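ULam111 (Flavobacterium sp., PDB 5WUT) probably hydrolyses beta-1,3-glucosidic bonds in laminarin, a beta-glucan, as a glycoside hydrolase of family 16 built on a beta-jelly roll. Local coordinates at residues A[38-43]-A[205-210]; A[97-102]-A[122-127]; A[83-88]-A[165-170]. All coordinates share one frame; numbering follows the deposited sequence.

Contact 1: residues A[38-43]-A[205-210]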
ATOM      1  N   ASN A  38       7.212  16.684 -23.595  1.00 20.40           N
ATOM      2  CA  ASN A  38       7.211  17.461 -22.362  1.00 22.33           C
ATOM      3  C   ASN A  38       8.448  18.330 -22.211  1.00 20.25           C
ATOM      4  O   ASN A  38       8.858  18.636 -21.091  1.00 22.69           O
ATOM      5  CB  ASN A  38       7.135  16.532 -21.153  1.00 19.76           C
ATOM      6  CG  ASN A  38       5.726  16.080 -20.850  1.00 22.99           C
ATOM      7  OD1 ASN A  38       4.883  16.880 -20.439  1.00 22.73           O
ATOM      8  ND2 ASN A  38       5.461  14.787 -21.039  1.00 24.06           N
ATOM      9  N   SER A  39       9.008  18.769 -23.336  1.00 20.25           N
ATOM     10  CA  SER A  39      10.116  19.719 -23.334  1.00 15.91           C
ATOM     11  C   SER A  39      11.310  19.238 -22.490  1.00 18.65           C
ATOM     12  O   SER A  39      11.969  20.016 -21.808  1.00 18.33           O
ATOM     13  CB  SER A  39       9.622  21.078 -22.825  1.00 19.28           C
ATOM     14  OG  SER A  39      10.464  22.115 -23.273  1.00 20.12           O
ATOM     15  N   GLU A  40      11.568  17.937 -22.535  1.00 14.73           N
ATOM     16  CA  GLU A  40      12.607  17.308 -21.726  1.00 13.56           C
ATOM     17  C   GLU A  40      14.043  17.584 -22.165  1.00 15.52           C
ATOM     18  O   GLU A  40      14.291  17.916 -23.323  1.00 16.99           O
ATOM     19  CB  GLU A  40      12.333  15.805 -21.688  1.00 13.15           C
ATOM     20  CG  GLU A  40      11.138  15.491 -20.803  1.00 16.42           C
ATOM     21  CD  GLU A  40      10.593  14.114 -21.020  1.00 16.57           C
ATOM     22  OE1 GLU A  40      11.235  13.315 -21.742  1.00 16.02           O
ATOM     23  OE2 GLU A  40       9.516  13.814 -20.440  1.00 17.31           O
ATOM     24  N   ARG A  41      14.978  17.465 -21.221  1.00 12.67           N
ATOM     25  CA  ARG A  41      16.377  17.794 -21.499  1.00 12.99           C
ATOM     26  C   ARG A  41      17.200  16.687 -22.184  1.00 15.73           C
ATOM     27  O   ARG A  41      18.143  16.990 -22.922  1.00 16.83           O
ATOM     28  CB  ARG A  41      17.100  18.196 -20.210  1.00 16.25           C
ATOM     29  CG  ARG A  41      16.482  19.385 -19.483  1.00 16.61           C
ATOM     30  CD  ARG A  41      17.413  19.917 -18.422  1.00 14.40           C
ATOM     31  NE  ARG A  41      16.738  20.906 -17.584  1.00 15.76           N
ATOM     32  CZ  ARG A  41      17.346  21.680 -16.689  1.00 16.31           C
ATOM     33  NH1 ARG A  41      18.666  21.624 -16.518  1.00 14.65           N
ATOM     34  NH2 ARG A  41      16.624  22.538 -15.975  1.00 20.21           N
ATOM     35  N   GLN A  42      16.870  15.421 -21.944  1.00 16.01           N
ATOM     36  CA  GLN A  42      17.769  14.339 -22.352  1.00 14.56           C
ATOM     37  C   GLN A  42      17.711  13.959 -23.822  1.00 11.37           C
ATOM     38  O   GLN A  42      16.672  14.066 -24.475  1.00 12.38           O
ATOM     39  CB  GLN A  42      17.493  13.083 -21.510  1.00 12.03           C
ATOM     40  CG  GLN A  42      16.270  12.277 -21.961  1.00 12.65           C
ATOM     41  CD  GLN A  42      14.954  12.966 -21.667  1.00 12.20           C
ATOM     42  OE1 GLN A  42      14.860  13.763 -20.733  1.00 11.67           O
ATOM     43  NE2 GLN A  42      13.927  12.656 -22.457  1.00 12.66           N
ATOM     44  N   LEU A  43      18.865  13.527 -24.332  1.00 11.76           N
ATOM     45  CA  LEU A  43      18.908  12.720 -25.536  1.00 10.56           C
ATOM     46  C   LEU A  43      18.930  11.276 -25.090  1.00 10.46           C
ATOM     47  O   LEU A  43      19.683  10.907 -24.186  1.00 11.43           O
ATOM     48  CB  LEU A  43      20.139  13.006 -26.397  1.00 16.39           C
ATOM     49  CG  LEU A  43      20.326  14.406 -26.950  1.00 18.81           C
ATOM     50  CD1 LEU A  43      21.514  14.388 -27.908  1.00 21.76           C
ATOM     51  CD2 LEU A  43      19.070  14.855 -27.650  1.00 21.62           C
ATOM     52  N   ASN A 205      11.735   4.067 -19.204  1.00  9.23           N
ATOM     53  CA  ASN A 205      12.591   5.203 -19.542  1.00  9.36           C
ATOM     54  C   ASN A 205      12.941   6.013 -18.312  1.00 10.71           C
ATOM     55  O   ASN A 205      12.355   5.843 -17.246  1.00  8.93           O
ATOM     56  CB  ASN A 205      11.923   6.114 -20.584  1.00  8.46           C
ATOM     57  CG  ASN A 205      10.833   6.972 -19.995  1.00 11.17           C
ATOM     58  OD1 ASN A 205       9.702   6.511 -19.815  1.00 12.60           O
ATOM     59  ND2 ASN A 205      11.165   8.226 -19.664  1.00 10.55           N
ATOM     60  N   MET A 206      13.906   6.907 -18.460  1.00  9.30           N
ATOM     61  CA  MET A 206      14.163   7.872 -17.399  1.00  9.49           C
ATOM     62  C   MET A 206      14.398   9.238 -18.026  1.00 13.72           C
ATOM     63  O   MET A 206      15.396   9.462 -18.726  1.00 11.00           O
ATOM     64  CB  MET A 206      15.337   7.438 -16.519  1.00  9.58           C
ATOM     65  CG  MET A 206      15.746   8.505 -15.497  1.00 10.42           C
ATOM     66  SD  MET A 206      16.812   7.951 -14.146  1.00 13.42           S
ATOM     67  CE  MET A 206      17.999   6.932 -15.020  1.00 11.63           C
ATOM     68  N   ALA A 207      13.435  10.130 -17.837  1.00 10.23           N
ATOM     69  CA  ALA A 207      13.532  11.487 -18.360  1.00  7.92           C
ATOM     70  C   ALA A 207      14.176  12.461 -17.350  1.00 10.40           C
ATOM     71  O   ALA A 207      14.311  12.169 -16.161  1.00  9.77           O
ATOM     72  CB  ALA A 207      12.165  11.985 -18.775  1.00 10.25           C
ATOM     73  N   ILE A 208      14.608  13.610 -17.860  1.00  9.71           N
ATOM     74  CA  ILE A 208      15.258  14.637 -17.064  1.00 11.58           C
ATOM     75  C   ILE A 208      14.603  15.985 -17.322  1.00 12.56           C
ATOM     76  O   ILE A 208      14.529  16.425 -18.469  1.00 11.54           O
ATOM     77  CB  ILE A 208      16.758  14.741 -17.401  1.00 11.31           C
ATOM     78  CG1 ILE A 208      17.453  13.430 -17.033  1.00 11.78           C
ATOM     79  CG2 ILE A 208      17.384  15.960 -16.687  1.00 11.22           C
ATOM     80  CD1 ILE A 208      18.852  13.281 -17.633  1.00 12.91           C
ATOM     81  N   GLY A 209      14.085  16.608 -16.267  1.00 13.19           N
ATOM     82  CA  GLY A 209      13.477  17.926 -16.388  1.00 13.56           C
ATOM     83  C   GLY A 209      12.198  17.931 -17.192  1.00 12.54           C
ATOM     84  O   GLY A 209      11.497  16.930 -17.232  1.00 12.69           O
ATOM     85  N   GLY A 210      11.888  19.059 -17.829  1.00 12.81           N
ATOM     86  CA  GLY A 210      10.673  19.127 -18.614  1.00 15.39           C
ATOM     87  C   GLY A 210       9.410  19.513 -17.867  1.00 14.47           C
ATOM     88  O   GLY A 210       9.435  19.819 -16.668  1.00 15.16           O
TER
HETATM   89  O   HOH W   1       9.120  16.174 -18.070  1.00 16.04           O
HETATM   90  O   HOH W   2      13.905  21.147 -17.824  1.00 18.36           O

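Contact 2: residues A[97-102]-A[122-127]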
ATOM      1  N   ILE A  97      14.673  14.291 -11.857  1.00 11.59           N
ATOM      2  CA  ILE A  97      14.654  12.955 -12.437  1.00 12.72           C
ATOM      3  C   ILE A  97      13.214  12.420 -12.551  1.00 10.63           C
ATOM      4  O   ILE A  97      12.361  12.714 -11.709  1.00 11.66           O
ATOM      5  CB  ILE A  97      15.554  11.984 -11.597  1.00 11.40           C
ATOM      6  CG1 ILE A  97      16.214  10.963 -12.507  1.00 14.12           C
ATOM      7  CG2 ILE A  97      14.816  11.366 -10.426  1.00 14.48           C
ATOM      8  CD1 ILE A  97      17.189  11.595 -13.467  1.00 17.48           C
ATOM      9  N   TRP A  98      12.934  11.686 -13.623  1.00  8.81           N
ATOM     10  CA  TRP A  98      11.604  11.115 -13.837  1.00 10.82           C
ATOM     11  C   TRP A  98      11.672   9.729 -14.488  1.00  8.64           C
ATOM     12  O   TRP A  98      11.564   9.593 -15.726  1.00 10.63           O
ATOM     13  CB  TRP A  98      10.736  12.057 -14.689  1.00 11.10           C
ATOM     14  CG  TRP A  98       9.356  11.490 -15.000  1.00 11.88           C
ATOM     15  CD1 TRP A  98       8.716  10.461 -14.353  1.00 13.80           C
ATOM     16  CD2 TRP A  98       8.470  11.916 -16.040  1.00 16.26           C
ATOM     17  NE1 TRP A  98       7.492  10.221 -14.937  1.00 14.49           N
ATOM     18  CE2 TRP A  98       7.314  11.109 -15.968  1.00 16.14           C
ATOM     19  CE3 TRP A  98       8.544  12.896 -17.024  1.00 14.58           C
ATOM     20  CZ2 TRP A  98       6.243  11.250 -16.856  1.00 17.39           C
ATOM     21  CZ3 TRP A  98       7.475  13.047 -17.899  1.00 19.70           C
ATOM     22  CH2 TRP A  98       6.340  12.228 -17.809  1.00 20.69           C
ATOM     23  N   PRO A  99      11.844   8.700 -13.649  1.00  9.78           N
ATOM     24  CA  PRO A  99      11.791   7.311 -14.097  1.00 10.87           C
ATOM     25  C   PRO A  99      10.359   6.850 -14.324  1.00  8.95           C
ATOM     26  O   PRO A  99       9.437   7.307 -13.632  1.00  9.66           O
ATOM     27  CB  PRO A  99      12.426   6.557 -12.937  1.00  9.89           C
ATOM     28  CG  PRO A  99      11.999   7.338 -11.738  1.00  8.47           C
ATOM     29  CD  PRO A  99      12.139   8.784 -12.208  1.00  9.49           C
ATOM     30  N   ALA A 100      10.174   5.951 -15.284  1.00  7.32           N
ATOM     31  CA  ALA A 100       8.837   5.448 -15.562  1.00  8.22           C
ATOM     32  C   ALA A 100       8.849   4.040 -16.134  1.00 10.06           C
ATOM     33  O   ALA A 100       9.736   3.668 -16.893  1.00 10.06           O
ATOM     34  CB  ALA A 100       8.120   6.381 -16.515  1.00  9.90           C
ATOM     35  N   PHE A 101       7.839   3.264 -15.758  1.00  8.17           N
ATOM     36  CA  PHE A 101       7.507   1.997 -16.409  1.00  8.55           C
ATOM     37  C   PHE A 101       6.030   2.077 -16.754  1.00  9.07           C
ATOM     38  O   PHE A 101       5.196   2.320 -15.879  1.00  8.90           O
ATOM     39  CB  PHE A 101       7.814   0.794 -15.492  1.00  9.90           C
ATOM     40  CG  PHE A 101       7.147  -0.493 -15.928  1.00  8.81           C
ATOM     41  CD1 PHE A 101       7.432  -1.046 -17.164  1.00 10.76           C
ATOM     42  CD2 PHE A 101       6.234  -1.142 -15.100  1.00  9.45           C
ATOM     43  CE1 PHE A 101       6.821  -2.229 -17.577  1.00 12.05           C
ATOM     44  CE2 PHE A 101       5.616  -2.327 -15.514  1.00  8.91           C
ATOM     45  CZ  PHE A 101       5.921  -2.865 -16.753  1.00 10.26           C
ATOM     46  N   TRP A 102       5.699   1.907 -18.024  1.00  7.86           N
ATOM     47  CA  TRP A 102       4.359   2.238 -18.481  1.00  8.52           C
ATOM     48  C   TRP A 102       4.025   1.511 -19.771  1.00  8.34           C
ATOM     49  O   TRP A 102       4.837   0.716 -20.255  1.00  8.66           O
ATOM     50  CB  TRP A 102       4.229   3.772 -18.632  1.00  6.88           C
ATOM     51  CG  TRP A 102       5.288   4.472 -19.471  1.00  9.03           C
ATOM     52  CD1 TRP A 102       6.627   4.536 -19.225  1.00  8.06           C
ATOM     53  CD2 TRP A 102       5.051   5.265 -20.639  1.00  8.41           C
ATOM     54  NE1 TRP A 102       7.255   5.309 -20.198  1.00  8.44           N
ATOM     55  CE2 TRP A 102       6.301   5.763 -21.073  1.00  9.87           C
ATOM     56  CE3 TRP A 102       3.901   5.585 -21.373  1.00  9.88           C
ATOM     57  CZ2 TRP A 102       6.435   6.559 -22.208  1.00 11.31           C
ATOM     58  CZ3 TRP A 102       4.033   6.387 -22.507  1.00 11.27           C
ATOM     59  CH2 TRP A 102       5.300   6.865 -22.904  1.00 10.90           C
ATOM     60  N   LEU A 122       4.681   2.529 -13.021  1.00  8.13           N
ATOM     61  CA  LEU A 122       5.686   3.100 -12.134  1.00  9.45           C
ATOM     62  C   LEU A 122       5.888   4.530 -12.594  1.00  9.09           C
ATOM     63  O   LEU A 122       6.296   4.754 -13.722  1.00  9.38           O
ATOM     64  CB  LEU A 122       7.008   2.308 -12.187  1.00 10.75           C
ATOM     65  CG  LEU A 122       8.209   2.724 -11.310  1.00 10.70           C
ATOM     66  CD1 LEU A 122       9.222   1.604 -11.362  1.00 11.88           C
ATOM     67  CD2 LEU A 122       8.895   4.050 -11.679  1.00 12.05           C
ATOM     68  N   GLU A 123       5.573   5.493 -11.733  1.00  8.97           N
ATOM     69  CA  GLU A 123       5.817   6.904 -12.039  1.00 10.30           C
ATOM     70  C   GLU A 123       6.303   7.599 -10.784  1.00 10.74           C
ATOM     71  O   GLU A 123       5.633   7.570  -9.747  1.00 12.29           O
ATOM     72  CB  GLU A 123       4.563   7.606 -12.534  1.00 13.43           C
ATOM     73  CG  GLU A 123       3.922   6.986 -13.735  1.00 12.73           C
ATOM     74  CD  GLU A 123       4.672   7.269 -15.019  1.00 16.45           C
ATOM     75  OE1 GLU A 123       5.494   8.215 -15.058  1.00 15.38           O
ATOM     76  OE2 GLU A 123       4.422   6.533 -15.999  1.00 16.18           O
ATOM     77  N   TYR A 124       7.460   8.237 -10.882  1.00  9.75           N
ATOM     78  CA  TYR A 124       8.073   8.916  -9.748  1.00 10.82           C
ATOM     79  C   TYR A 124       8.778  10.140 -10.267  1.00 11.08           C
ATOM     80  O   TYR A 124       9.430  10.071 -11.304  1.00 10.46           O
ATOM     81  CB  TYR A 124       9.051   7.986  -9.039  1.00  9.82           C
ATOM     82  CG  TYR A 124       9.904   8.586  -7.949  1.00 11.20           C
ATOM     83  CD1 TYR A 124      11.228   8.925  -8.200  1.00 10.71           C
ATOM     84  CD2 TYR A 124       9.416   8.752  -6.650  1.00 11.53           C
ATOM     85  CE1 TYR A 124      12.034   9.450  -7.190  1.00 10.68           C
ATOM     86  CE2 TYR A 124      10.209   9.263  -5.647  1.00 10.19           C
ATOM     87  CZ  TYR A 124      11.519   9.612  -5.926  1.00 12.29           C
ATOM     88  OH  TYR A 124      12.312  10.123  -4.931  1.00 12.60           O
ATOM     89  N   VAL A 125       8.614  11.268  -9.590  1.00  9.86           N
ATOM     90  CA  VAL A 125       9.423  12.430  -9.938  1.00  8.66           C
ATOM     91  C   VAL A 125      10.236  12.782  -8.717  1.00 11.75           C
ATOM     92  O   VAL A 125       9.691  12.981  -7.629  1.00 11.72           O
ATOM     93  CB  VAL A 125       8.579  13.622 -10.439  1.00 10.71           C
ATOM     94  CG1 VAL A 125       7.989  13.296 -11.796  1.00 12.28           C
ATOM     95  CG2 VAL A 125       7.472  13.993  -9.453  1.00 13.95           C
ATOM     96  N   GLY A 126      11.552  12.827  -8.886  1.00 10.41           N
ATOM     97  CA  GLY A 126      12.447  13.027  -7.766  1.00 11.56           C
ATOM     98  C   GLY A 126      12.247  14.346  -7.031  1.00 10.98           C
ATOM     99  O   GLY A 126      12.684  14.496  -5.882  1.00 13.97           O
ATOM    100  N   LYS A 127      11.614  15.312  -7.697  1.00 10.77           N
ATOM    101  CA  LYS A 127      11.297  16.587  -7.058  1.00 12.92           C
ATOM    102  C   LYS A 127      10.213  16.456  -5.989  1.00 15.43           C
ATOM    103  O   LYS A 127      10.013  17.370  -5.188  1.00 16.11           O
ATOM    104  CB  LYS A 127      10.866  17.626  -8.092  1.00 14.01           C
ATOM    105  CG  LYS A 127       9.572  17.288  -8.809  1.00 12.55           C
ATOM    106  CD  LYS A 127       9.096  18.431  -9.672  1.00 14.81           C
ATOM    107  CE  LYS A 127       7.791  18.098 -10.358  1.00 18.18           C
ATOM    108  NZ  LYS A 127       7.292  19.212 -11.234  1.00 18.80           N
TER
HETATM  109  O   HOH W   3      11.847  15.347 -10.646  1.00 11.31           O

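Contact 3: residues A[83-88]-A[165-170]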
ATOM      1  N   GLY A  83      -4.144  -8.828 -18.103  1.00  9.94           N
ATOM      2  CA  GLY A  83      -3.249  -9.641 -17.309  1.00 11.69           C
ATOM      3  C   GLY A  83      -2.872  -8.990 -15.998  1.00 11.62           C
ATOM      4  O   GLY A  83      -3.247  -7.853 -15.722  1.00  9.90           O
ATOM      5  N   TYR A  84      -2.146  -9.731 -15.179  1.00  9.62           N
ATOM      6  CA  TYR A  84      -1.503  -9.154 -14.016  1.00  9.78           C
ATOM      7  C   TYR A  84      -0.066  -8.906 -14.430  1.00  9.42           C
ATOM      8  O   TYR A  84       0.666  -9.840 -14.747  1.00 10.37           O
ATOM      9  CB  TYR A  84      -1.583 -10.069 -12.787  1.00  9.75           C
ATOM     10  CG  TYR A  84      -1.199  -9.332 -11.508  1.00  8.12           C
ATOM     11  CD1 TYR A  84       0.125  -9.259 -11.088  1.00 10.11           C
ATOM     12  CD2 TYR A  84      -2.173  -8.696 -10.733  1.00  9.73           C
ATOM     13  CE1 TYR A  84       0.472  -8.564  -9.920  1.00  8.70           C
ATOM     14  CE2 TYR A  84      -1.843  -8.020  -9.566  1.00 10.29           C
ATOM     15  CZ  TYR A  84      -0.522  -7.953  -9.171  1.00 10.92           C
ATOM     16  OH  TYR A  84      -0.212  -7.259  -8.019  1.00 13.31           O
ATOM     17  N   ILE A  85       0.326  -7.640 -14.442  1.00  6.10           N
ATOM     18  CA  ILE A  85       1.624  -7.246 -14.976  1.00  8.21           C
ATOM     19  C   ILE A  85       2.411  -6.591 -13.839  1.00 10.72           C
ATOM     20  O   ILE A  85       1.924  -5.665 -13.209  1.00 10.79           O
ATOM     21  CB  ILE A  85       1.461  -6.306 -16.174  1.00  9.82           C
ATOM     22  CG1 ILE A  85       0.837  -7.052 -17.361  1.00 12.12           C
ATOM     23  CG2 ILE A  85       2.794  -5.675 -16.550  1.00 11.62           C
ATOM     24  CD1 ILE A  85       0.317  -6.154 -18.439  1.00 10.68           C
ATOM     25  N   GLU A  86       3.604  -7.101 -13.553  1.00  8.69           N
ATOM     26  CA  GLU A  86       4.369  -6.662 -12.372  1.00  8.12           C
ATOM     27  C   GLU A  86       5.822  -6.370 -12.697  1.00 10.20           C
ATOM     28  O   GLU A  86       6.472  -7.166 -13.385  1.00 11.00           O
ATOM     29  CB  GLU A  86       4.293  -7.747 -11.282  1.00 10.28           C
ATOM     30  CG  GLU A  86       5.072  -7.453  -9.996  1.00 11.27           C
ATOM     31  CD  GLU A  86       5.027  -8.655  -9.046  1.00 15.90           C
ATOM     32  OE1 GLU A  86       4.010  -8.835  -8.338  1.00 16.16           O
ATOM     33  OE2 GLU A  86       5.996  -9.445  -9.038  1.00 18.78           O
ATOM     34  N   ALA A  87       6.328  -5.238 -12.202  1.00  9.06           N
ATOM     35  CA  ALA A  87       7.740  -4.908 -12.321  1.00  8.26           C
ATOM     36  C   ALA A  87       8.346  -4.735 -10.944  1.00 11.12           C
ATOM     37  O   ALA A  87       7.678  -4.292 -10.013  1.00 10.70           O
ATOM     38  CB  ALA A  87       7.948  -3.629 -13.147  1.00 10.40           C
ATOM     39  N   ARG A  88       9.607  -5.120 -10.805  1.00 10.03           N
ATOM     40  CA  ARG A  88      10.342  -4.914  -9.569  1.00  9.42           C
ATOM     41  C   ARG A  88      11.466  -3.951  -9.887  1.00 11.02           C
ATOM     42  O   ARG A  88      12.250  -4.200 -10.808  1.00 10.44           O
ATOM     43  CB  ARG A  88      10.871  -6.245  -9.022  1.00 10.08           C
ATOM     44  CG  ARG A  88      11.660  -6.100  -7.746  1.00 12.32           C
ATOM     45  CD  ARG A  88      11.994  -7.450  -7.132  1.00 14.38           C
ATOM     46  NE  ARG A  88      12.619  -7.268  -5.829  1.00 14.83           N
ATOM     47  CZ  ARG A  88      13.930  -7.289  -5.605  1.00 13.66           C
ATOM     48  NH1 ARG A  88      14.777  -7.486  -6.593  1.00 16.07           N
ATOM     49  NH2 ARG A  88      14.391  -7.106  -4.378  1.00 14.49           N
ATOM     50  N   ILE A 165      -0.181  -3.870 -12.251  1.00  8.32           N
ATOM     51  CA  ILE A 165      -1.586  -3.662 -12.582  1.00  8.30           C
ATOM     52  C   ILE A 165      -2.289  -5.001 -12.720  1.00  8.89           C
ATOM     53  O   ILE A 165      -1.671  -5.998 -13.091  1.00  9.27           O
ATOM     54  CB  ILE A 165      -1.792  -2.865 -13.888  1.00  6.65           C
ATOM     55  CG1 ILE A 165      -1.050  -3.516 -15.060  1.00  9.15           C
ATOM     56  CG2 ILE A 165      -1.331  -1.434 -13.702  1.00 10.03           C
ATOM     57  CD1 ILE A 165      -1.383  -2.889 -16.415  1.00  9.67           C
ATOM     58  N   ASP A 166      -3.576  -5.021 -12.397  1.00  8.52           N
ATOM     59  CA  ASP A 166      -4.436  -6.128 -12.799  1.00  8.95           C
ATOM     60  C   ASP A 166      -5.413  -5.535 -13.787  1.00  9.71           C
ATOM     61  O   ASP A 166      -6.235  -4.685 -13.444  1.00 10.83           O
ATOM     62  CB  ASP A 166      -5.146  -6.777 -11.614  1.00 10.28           C
ATOM     63  CG  ASP A 166      -5.771  -8.127 -11.984  1.00 12.96           C
ATOM     64  OD1 ASP A 166      -5.335  -8.730 -12.983  1.00 17.46           O
ATOM     65  OD2 ASP A 166      -6.657  -8.600 -11.259  1.00 20.11           O
ATOM     66  N   TRP A 167      -5.295  -5.977 -15.028  1.00 10.54           N
ATOM     67  CA  TRP A 167      -5.964  -5.368 -16.161  1.00  9.39           C
ATOM     68  C   TRP A 167      -6.945  -6.358 -16.751  1.00  9.59           C
ATOM     69  O   TRP A 167      -6.558  -7.454 -17.178  1.00 11.56           O
ATOM     70  CB  TRP A 167      -4.898  -4.948 -17.179  1.00  7.87           C
ATOM     71  CG  TRP A 167      -5.348  -4.525 -18.553  1.00  9.40           C
ATOM     72  CD1 TRP A 167      -6.585  -4.075 -18.947  1.00  9.65           C
ATOM     73  CD2 TRP A 167      -4.529  -4.508 -19.718  1.00 10.33           C
ATOM     74  NE1 TRP A 167      -6.580  -3.789 -20.294  1.00 11.34           N
ATOM     75  CE2 TRP A 167      -5.326  -4.047 -20.791  1.00  9.31           C
ATOM     76  CE3 TRP A 167      -3.193  -4.853 -19.961  1.00 10.99           C
ATOM     77  CZ2 TRP A 167      -4.833  -3.925 -22.086  1.00  9.79           C
ATOM     78  CZ3 TRP A 167      -2.709  -4.727 -21.242  1.00  9.25           C
ATOM     79  CH2 TRP A 167      -3.522  -4.266 -22.289  1.00 10.57           C
ATOM     80  N   THR A 168      -8.226  -5.994 -16.741  1.00 10.14           N
ATOM     81  CA  THR A 168      -9.264  -6.821 -17.362  1.00 10.24           C
ATOM     82  C   THR A 168     -10.117  -5.979 -18.300  1.00 10.77           C
ATOM     83  O   THR A 168      -9.898  -4.784 -18.445  1.00 11.25           O
ATOM     84  CB  THR A 168     -10.191  -7.483 -16.316  1.00 12.85           C
ATOM     85  OG1 THR A 168     -11.001  -6.468 -15.705  1.00 13.99           O
ATOM     86  CG2 THR A 168      -9.394  -8.201 -15.248  1.00 14.49           C
ATOM     87  N   LYS A 169     -11.085  -6.612 -18.948  1.00 13.00           N
ATOM     88  CA  LYS A 169     -11.986  -5.884 -19.829  1.00 13.49           C
ATOM     89  C   LYS A 169     -12.862  -4.896 -19.070  1.00 12.13           C
ATOM     90  O   LYS A 169     -13.438  -4.002 -19.673  1.00 13.32           O
ATOM     91  CB  LYS A 169     -12.869  -6.857 -20.596  1.00 13.46           C
ATOM     92  CG  LYS A 169     -13.923  -7.510 -19.740  1.00 14.40           C
ATOM     93  CD  LYS A 169     -14.763  -8.491 -20.567  1.00 18.79           C
ATOM     94  CE  LYS A 169     -15.892  -9.068 -19.721  1.00 18.32           C
ATOM     95  NZ  LYS A 169     -16.330 -10.403 -20.218  1.00 30.76           N
ATOM     96  N   ASP A 170     -12.948  -5.055 -17.749  1.00 12.89           N
ATOM     97  CA  ASP A 170     -13.866  -4.245 -16.951  1.00 15.02           C
ATOM     98  C   ASP A 170     -13.181  -3.202 -16.069  1.00 15.59           C
ATOM     99  O   ASP A 170     -13.789  -2.192 -15.710  1.00 15.57           O
ATOM    100  CB  ASP A 170     -14.730  -5.141 -16.074  1.00 15.76           C
ATOM    101  CG  ASP A 170     -15.662  -6.020 -16.882  1.00 17.89           C
ATOM    102  OD1 ASP A 170     -16.318  -5.514 -17.820  1.00 21.46           O
ATOM    103  OD2 ASP A 170     -15.704  -7.223 -16.591  1.00 23.16           O
TER

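Contact 1: residues A[38-43]-A[205-210]
The carboxylate of Glu40 lies with one face on Ala207: the methyl CB is 3.4 Å from Glu40 OE1 and almost as near to CD and OE2, so it sits over the flat group and not at a corner of it. At the edge, Gln42 NE2 donates to Glu40 OE1 at 2.9 Å from the anti side, near its own amide plane. In this family 16 beta-jelly roll the contact fixes the loop between helix 35-39 and strand 42-44 to the end of strand 200-208. The Gln42 amide has a partner at each end, since its OE1 accepts from Ile208 N at 2.9 Å, the donor standing well above the carbonyl plane. With chi1 at 79° and a bend at chi2 of -71°, the side chain folds back toward strand 200-208 to reach that N-H. Ile208 is held through its carbonyl too: Arg41 N donates to Ile208 O at 3.0 Å. Further out, the Arg41 guanidinium has water 2 at its edge, in plane, and this water accepts from both Arg41 NE and Gly210 N. The far end of the arginine turns to Pro215 O through NH2, with a weak bond from NH1 to Tyr67 OH. Ile208 CG2 and CD1 pack on CB of Arg41 and of Gln42, respectively, while the isoleucine also touches Ile97 of strand 97-105. Gly210 packs against the backbone of Asn38 and Ser39. Its backbone angles would press a CB on the preceding carbonyl, and such a CB would also collide with Asn38 O and Glu40 CG. As a glycine it brings its CA to 3.1 Å from Asn38 O.

Contact 2: residues A[97-102]-A[122-127]
Trp98 and Glu123 meet through the indole N-H: NE1 donates to OE1 at 2.8 Å, the oxygen lying at the ring edge and near its plane. Glu118, Asp120 and Glu123 fit the ExDxxE motif of family 16 hydrolases, whose last glutamate is the general acid/base; Glu123 is probably that residue, and Trp98 is likely to help position it on the jelly roll. Glu123 is bent at chi2 (-75°), which folds its carboxylate back over strand 97-105, with OE1 and OE2 against Ala100 CB and OE2 3.8 Å from Trp102 CB. Trp98 has CG anti to its backbone N (chi1 177°), laying the indole alongside Val125. There Val125 CG1 covers one face of the five-membered ring, 4.1 Å from its centroid, and Phe212 meets the indole from outside the two segments. An alanine at Trp98 would probably leave Glu123 OE1 without its N-H donor, uncover Val125 CG1 and let the carboxylate turn. Antiparallel pairing holds the backbones, Phe101 and Leu122 bonding both ways, while Gly126 N bonds Ile97 O at 2.9 Å at the other end of the contact. On the Phe101 face, Leu122 CB packs on Phe101 CB. Between these backbone bonds Tyr124 O is buried without a hydrogen-bond partner in the model, 3.1 Å from Pro99 CD and 3.2 Å from Trp98 CD1.

Contact 3: residues A[83-88]-A[165-170]
Gly83 and Trp167 exchange backbone bonds in both directions, each 2.9 Å long: Gly83 N reaches Trp167 O, and Trp167 N returns to Gly83 O. Ile85 and Ile165 form the next such antiparallel pair, with Ile85 N 2.9 Å from Ile165 O. Tyr84 and Asp166, the non-hydrogen-bonded pair between them, meet through side chains on one face of the sheet. With CG anti to its backbone N (chi1 -167°), the Tyr84 ring runs forward along its own strand and leans slightly to the partner strand, bringing CD2 to 3.6 Å from Asp166 CB. One ring face also lies over Ile165 O, offset toward the rim. On the face bearing Ile85 and Trp167 the packing is apolar: Ile85 CB touches Ile165 CG1 at 3.9 Å, and Ile85 CD1 rests at the edge of the indole, near CE3. A CB on Gly83 would be jammed against the preceding carbonyl at its backbone angles. Within the jelly roll, strand 83-90 bonds on its other side to strand 224-234, as through Tyr84 and Tyr234. Strand 161-167 pairs in turn with strand 172-176, whose Phe175 ring meets Tyr84.

In the fold
All three contacts are largely buried, but contact 2 lies nearest the middle of the chain, about 7 Å from its centre, whereas contacts 1 and 3 stand about 13 and 14 Å out, on opposite sides. Contacts 1 and 2 join through neighbouring strands 200-208 and 97-105, with Ala207 N bonded to Trp98 O and Trp102 NE1 to Asn205 OD1. Contact 3 reaches contact 2 by packing, Ala87 CB against Phe101 CE2. Their chemistry differs accordingly: side-chain amide, carboxylate and waters tie a loop in contact 1, an indole N-H bonds the probable catalytic glutamate in contact 2, and contact 3 is regular strand pairing with apolar packing on one face and Tyr84 beside Asp166 on the other.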